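Local coordinates for LPS-assembly lipoprotein (Caulobacter crescentus, PDB 4KWY) that probably helps assemble lipopolysaccharide at the outer membrane, as an LptE-family lipoprotein, at residues 87-99 with 117-130. Sequence-based numbering, arbitrary orientation.
Sequences VHKGRTDVSVTYD and RAAAEAARKIQLDL
V94 presses both methyl groups onto one face of the helix: CG1 rests on the A118 carbonyl and on E121 CB, while CG2 lies 3.7 Å from A122 CA. The small side chains of A118 and A122 are consistent with the close approach of strand 87-99, the V94 and A122 CA atoms being 6.0 Å apart. One step along this face, V96 sets CG1 against the A118 backbone, with V96 CG2 against A118 CB (4.0 Å). On the other side of V94, T92 has CG2 anti to the backbone N, which directs that methyl at K125 CB, 3.9 Å away. T92 OG1 touches I126 CG1 but is hydrogen-bonded to W76.

Polar groups close the two ends. R117, bent at chi3 (-77°), reaches past V96 so that NH2 donates an almost straight bond to T97 O (2.8 Å, 171°), with the acceptor in the guanidinium plane; its NE pairs with D113. At the opposite end H88 NE2 donates to D129 OD1 (2.8 Å), ring and carboxylate nearly coplanar, and a water donating to both D129 OD2 and K89 O ties the same carboxylate to the strand backbone. Between them, K125 runs alongside V94 CG2 to a weak bond from NZ to D93 O.

The segments run roughly antiparallel at 149°, laying the long helix 104-135 along strand 86-99 of the mixed sheet, as part of the LptE-like α/β fold. Strand 67-80 pairs with the strand's edge, W133, farther along the same helix, stacks on the H88 ring, and helix 21-34 packs against A119, A122 and A123.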
# COMPACT_ATOMS: atom_id res chain seq x y z
N VAL A 87 14.17 -5.56 -10.03
CA VAL A 87 13.94 -6.98 -10.30
C VAL A 87 12.49 -7.28 -10.60
O VAL A 87 12.18 -8.36 -11.14
CB VAL A 87 14.48 -7.91 -9.16
CG1 VAL A 87 16.00 -7.86 -9.11
CG2 VAL A 87 13.87 -7.58 -7.80
N HIS A 88 11.60 -6.31 -10.28
CA HIS A 88 10.15 -6.38 -10.47
C HIS A 88 9.53 -5.02 -10.23
O HIS A 88 10.05 -4.23 -9.43
CB HIS A 88 9.54 -7.43 -9.51
CG HIS A 88 8.11 -7.80 -9.78
ND1 HIS A 88 7.67 -8.09 -11.07
CD2 HIS A 88 7.08 -7.98 -8.92
CE1 HIS A 88 6.38 -8.37 -10.95
NE2 HIS A 88 5.98 -8.32 -9.68
N LYS A 89 8.43 -4.73 -10.90
CA LYS A 89 7.69 -3.49 -10.71
C LYS A 89 6.15 -3.72 -10.88
O LYS A 89 5.70 -4.85 -11.17
CB LYS A 89 8.23 -2.36 -11.62
CG LYS A 89 7.79 -2.33 -13.08
CD LYS A 89 8.38 -1.08 -13.71
CE LYS A 89 7.88 -0.77 -15.10
NZ LYS A 89 8.56 0.43 -15.68
N GLY A 90 5.37 -2.68 -10.62
CA GLY A 90 3.93 -2.73 -10.74
C GLY A 90 3.25 -1.39 -10.58
O GLY A 90 3.89 -0.37 -10.28
N ARG A 91 1.94 -1.40 -10.84
CA ARG A 91 1.01 -0.29 -10.70
C ARG A 91 -0.22 -0.85 -10.01
O ARG A 91 -0.67 -1.94 -10.34
CB ARG A 91 0.69 0.36 -12.07
CG ARG A 91 -0.45 1.39 -12.08
CD ARG A 91 -0.22 2.64 -11.23
NE ARG A 91 -1.41 3.50 -11.25
CZ ARG A 91 -1.44 4.76 -11.69
NH1 ARG A 91 -0.33 5.34 -12.13
NH2 ARG A 91 -2.57 5.45 -11.69
N THR A 92 -0.69 -0.18 -8.96
CA THR A 92 -1.86 -0.61 -8.17
C THR A 92 -2.79 0.59 -8.06
O THR A 92 -2.36 1.69 -7.72
CB THR A 92 -1.37 -1.17 -6.79
OG1 THR A 92 -0.38 -2.17 -7.03
CG2 THR A 92 -2.48 -1.76 -5.94
N ASP A 93 -4.05 0.39 -8.37
CA ASP A 93 -5.08 1.42 -8.28
C ASP A 93 -6.22 0.87 -7.48
O ASP A 93 -6.84 -0.10 -7.89
CB ASP A 93 -5.55 1.84 -9.68
CG ASP A 93 -5.13 3.24 -10.08
OD1 ASP A 93 -5.76 4.20 -9.60
OD2 ASP A 93 -4.23 3.36 -10.93
N VAL A 94 -6.48 1.47 -6.31
CA VAL A 94 -7.55 1.04 -5.42
C VAL A 94 -8.54 2.21 -5.18
O VAL A 94 -8.10 3.35 -4.99
CB VAL A 94 -6.95 0.52 -4.08
CG1 VAL A 94 -8.05 0.26 -3.05
CG2 VAL A 94 -6.14 -0.75 -4.32
N SER A 95 -9.84 1.91 -5.15
CA SER A 95 -10.89 2.89 -4.85
C SER A 95 -11.74 2.44 -3.70
O SER A 95 -12.08 1.27 -3.62
CB SER A 95 -11.78 3.14 -6.06
OG SER A 95 -11.11 4.06 -6.90
N VAL A 96 -12.06 3.37 -2.79
CA VAL A 96 -12.94 3.15 -1.65
C VAL A 96 -13.94 4.31 -1.58
O VAL A 96 -13.71 5.39 -2.14
CB VAL A 96 -12.20 2.97 -0.29
CG1 VAL A 96 -11.28 1.77 -0.32
CG2 VAL A 96 -11.45 4.22 0.13
N THR A 97 -15.06 4.06 -0.90
CA THR A 97 -16.05 5.06 -0.58
C THR A 97 -16.13 5.15 0.94
O THR A 97 -15.76 4.19 1.65
CB THR A 97 -17.42 4.81 -1.22
OG1 THR A 97 -17.98 3.61 -0.71
CG2 THR A 97 -17.39 4.82 -2.76
N TYR A 98 -16.54 6.31 1.45
CA TYR A 98 -16.79 6.52 2.87
C TYR A 98 -17.96 7.42 2.97
O TYR A 98 -18.18 8.27 2.09
CB TYR A 98 -15.59 7.03 3.69
CG TYR A 98 -15.00 8.36 3.26
CD1 TYR A 98 -15.47 9.56 3.80
CD2 TYR A 98 -13.94 8.42 2.36
CE1 TYR A 98 -14.90 10.78 3.45
CE2 TYR A 98 -13.37 9.64 1.98
CZ TYR A 98 -13.84 10.82 2.54
OH TYR A 98 -13.32 12.02 2.16
N ASP A 99 -18.77 7.16 3.98
CA ASP A 99 -19.95 7.95 4.19
C ASP A 99 -19.67 8.92 5.33
O ASP A 99 -19.67 8.53 6.49
CB ASP A 99 -21.18 7.04 4.44
CG ASP A 99 -21.87 6.56 3.17
OD1 ASP A 99 -21.17 6.13 2.25
OD2 ASP A 99 -23.11 6.59 3.13
N ARG A 117 -8.52 1.70 4.65
CA ARG A 117 -9.11 0.64 3.86
C ARG A 117 -8.50 0.60 2.44
O ARG A 117 -8.23 -0.48 1.92
CB ARG A 117 -10.63 0.80 3.83
CG ARG A 117 -11.26 0.39 5.16
CD ARG A 117 -12.76 0.25 5.03
NE ARG A 117 -13.44 1.54 5.01
CZ ARG A 117 -13.97 2.10 3.93
NH1 ARG A 117 -13.94 1.46 2.77
NH2 ARG A 117 -14.56 3.28 4.01
N ALA A 118 -8.23 1.79 1.84
CA ALA A 118 -7.57 1.88 0.54
C ALA A 118 -6.16 1.31 0.66
O ALA A 118 -5.81 0.39 -0.09
CB ALA A 118 -7.53 3.33 0.07
N ALA A 119 -5.40 1.76 1.68
CA ALA A 119 -4.03 1.30 1.93
C ALA A 119 -3.96 -0.22 2.21
O ALA A 119 -3.02 -0.87 1.75
CB ALA A 119 -3.40 2.07 3.09
N ALA A 120 -4.95 -0.77 2.95
CA ALA A 120 -5.05 -2.20 3.29
C ALA A 120 -5.29 -3.03 2.03
O ALA A 120 -4.58 -4.00 1.83
CB ALA A 120 -6.16 -2.42 4.30
N GLU A 121 -6.20 -2.60 1.15
CA GLU A 121 -6.48 -3.29 -0.13
C GLU A 121 -5.31 -3.16 -1.11
O GLU A 121 -5.01 -4.13 -1.79
CB GLU A 121 -7.78 -2.79 -0.78
CG GLU A 121 -8.23 -3.53 -2.05
CD GLU A 121 -8.30 -5.06 -2.09
OE1 GLU A 121 -8.40 -5.70 -1.02
OE2 GLU A 121 -8.28 -5.60 -3.22
N ALA A 122 -4.66 -1.97 -1.19
CA ALA A 122 -3.47 -1.78 -2.02
C ALA A 122 -2.35 -2.70 -1.56
O ALA A 122 -1.76 -3.36 -2.40
CB ALA A 122 -3.01 -0.33 -1.98
N ALA A 123 -2.14 -2.81 -0.21
CA ALA A 123 -1.13 -3.68 0.42
C ALA A 123 -1.38 -5.12 0.09
O ALA A 123 -0.45 -5.82 -0.28
CB ALA A 123 -1.13 -3.49 1.92
N ARG A 124 -2.65 -5.56 0.17
CA ARG A 124 -3.10 -6.90 -0.14
C ARG A 124 -2.83 -7.26 -1.61
O ARG A 124 -2.32 -8.34 -1.87
CB ARG A 124 -4.60 -7.01 0.19
CG ARG A 124 -5.19 -8.40 0.07
CD ARG A 124 -6.68 -8.35 0.27
NE ARG A 124 -7.33 -9.66 0.07
CZ ARG A 124 -8.15 -10.22 0.96
NH1 ARG A 124 -8.42 -9.62 2.11
NH2 ARG A 124 -8.73 -11.38 0.68
N LYS A 125 -3.14 -6.35 -2.55
CA LYS A 125 -2.92 -6.53 -4.00
C LYS A 125 -1.41 -6.64 -4.35
O LYS A 125 -1.05 -7.49 -5.16
CB LYS A 125 -3.55 -5.37 -4.78
CG LYS A 125 -5.03 -5.51 -4.99
CD LYS A 125 -5.61 -4.26 -5.58
CE LYS A 125 -6.19 -4.51 -6.95
NZ LYS A 125 -6.92 -3.31 -7.45
N ILE A 126 -0.56 -5.79 -3.76
CA ILE A 126 0.89 -5.79 -3.95
C ILE A 126 1.52 -7.10 -3.35
O ILE A 126 2.36 -7.72 -4.00
CB ILE A 126 1.50 -4.50 -3.34
CG1 ILE A 126 1.03 -3.25 -4.10
CG2 ILE A 126 3.06 -4.58 -3.31
CD1 ILE A 126 1.42 -1.92 -3.40
N GLN A 127 1.09 -7.49 -2.11
CA GLN A 127 1.58 -8.66 -1.36
C GLN A 127 1.32 -9.91 -2.13
O GLN A 127 2.18 -10.78 -2.12
CB GLN A 127 0.91 -8.75 0.03
CG GLN A 127 1.49 -9.81 0.97
CD GLN A 127 0.50 -10.91 1.27
OE1 GLN A 127 -0.46 -10.73 2.02
NE2 GLN A 127 0.72 -12.08 0.70
N LEU A 128 0.16 -10.02 -2.78
CA LEU A 128 -0.25 -11.14 -3.61
C LEU A 128 0.61 -11.17 -4.87
O LEU A 128 1.07 -12.23 -5.26
CB LEU A 128 -1.76 -11.02 -3.94
CG LEU A 128 -2.29 -11.84 -5.14
CD1 LEU A 128 -2.48 -13.31 -4.77
CD2 LEU A 128 -3.57 -11.26 -5.71
N ASP A 129 0.85 -10.00 -5.48
CA ASP A 129 1.69 -9.84 -6.67
C ASP A 129 3.17 -10.23 -6.39
O ASP A 129 3.79 -10.95 -7.18
CB ASP A 129 1.58 -8.40 -7.16
CG ASP A 129 2.20 -8.11 -8.49
OD1 ASP A 129 3.44 -8.17 -8.59
OD2 ASP A 129 1.45 -7.74 -9.42
N LEU A 130 3.71 -9.82 -5.23
CA LEU A 130 5.07 -10.14 -4.79
C LEU A 130 5.20 -11.61 -4.40
O LEU A 130 6.25 -12.21 -4.66
CB LEU A 130 5.49 -9.27 -3.61
CG LEU A 130 5.66 -7.78 -3.83
CD1 LEU A 130 5.82 -7.11 -2.50
CD2 LEU A 130 6.88 -7.46 -4.66
O HOH W 1 3.26 -6.60 -10.98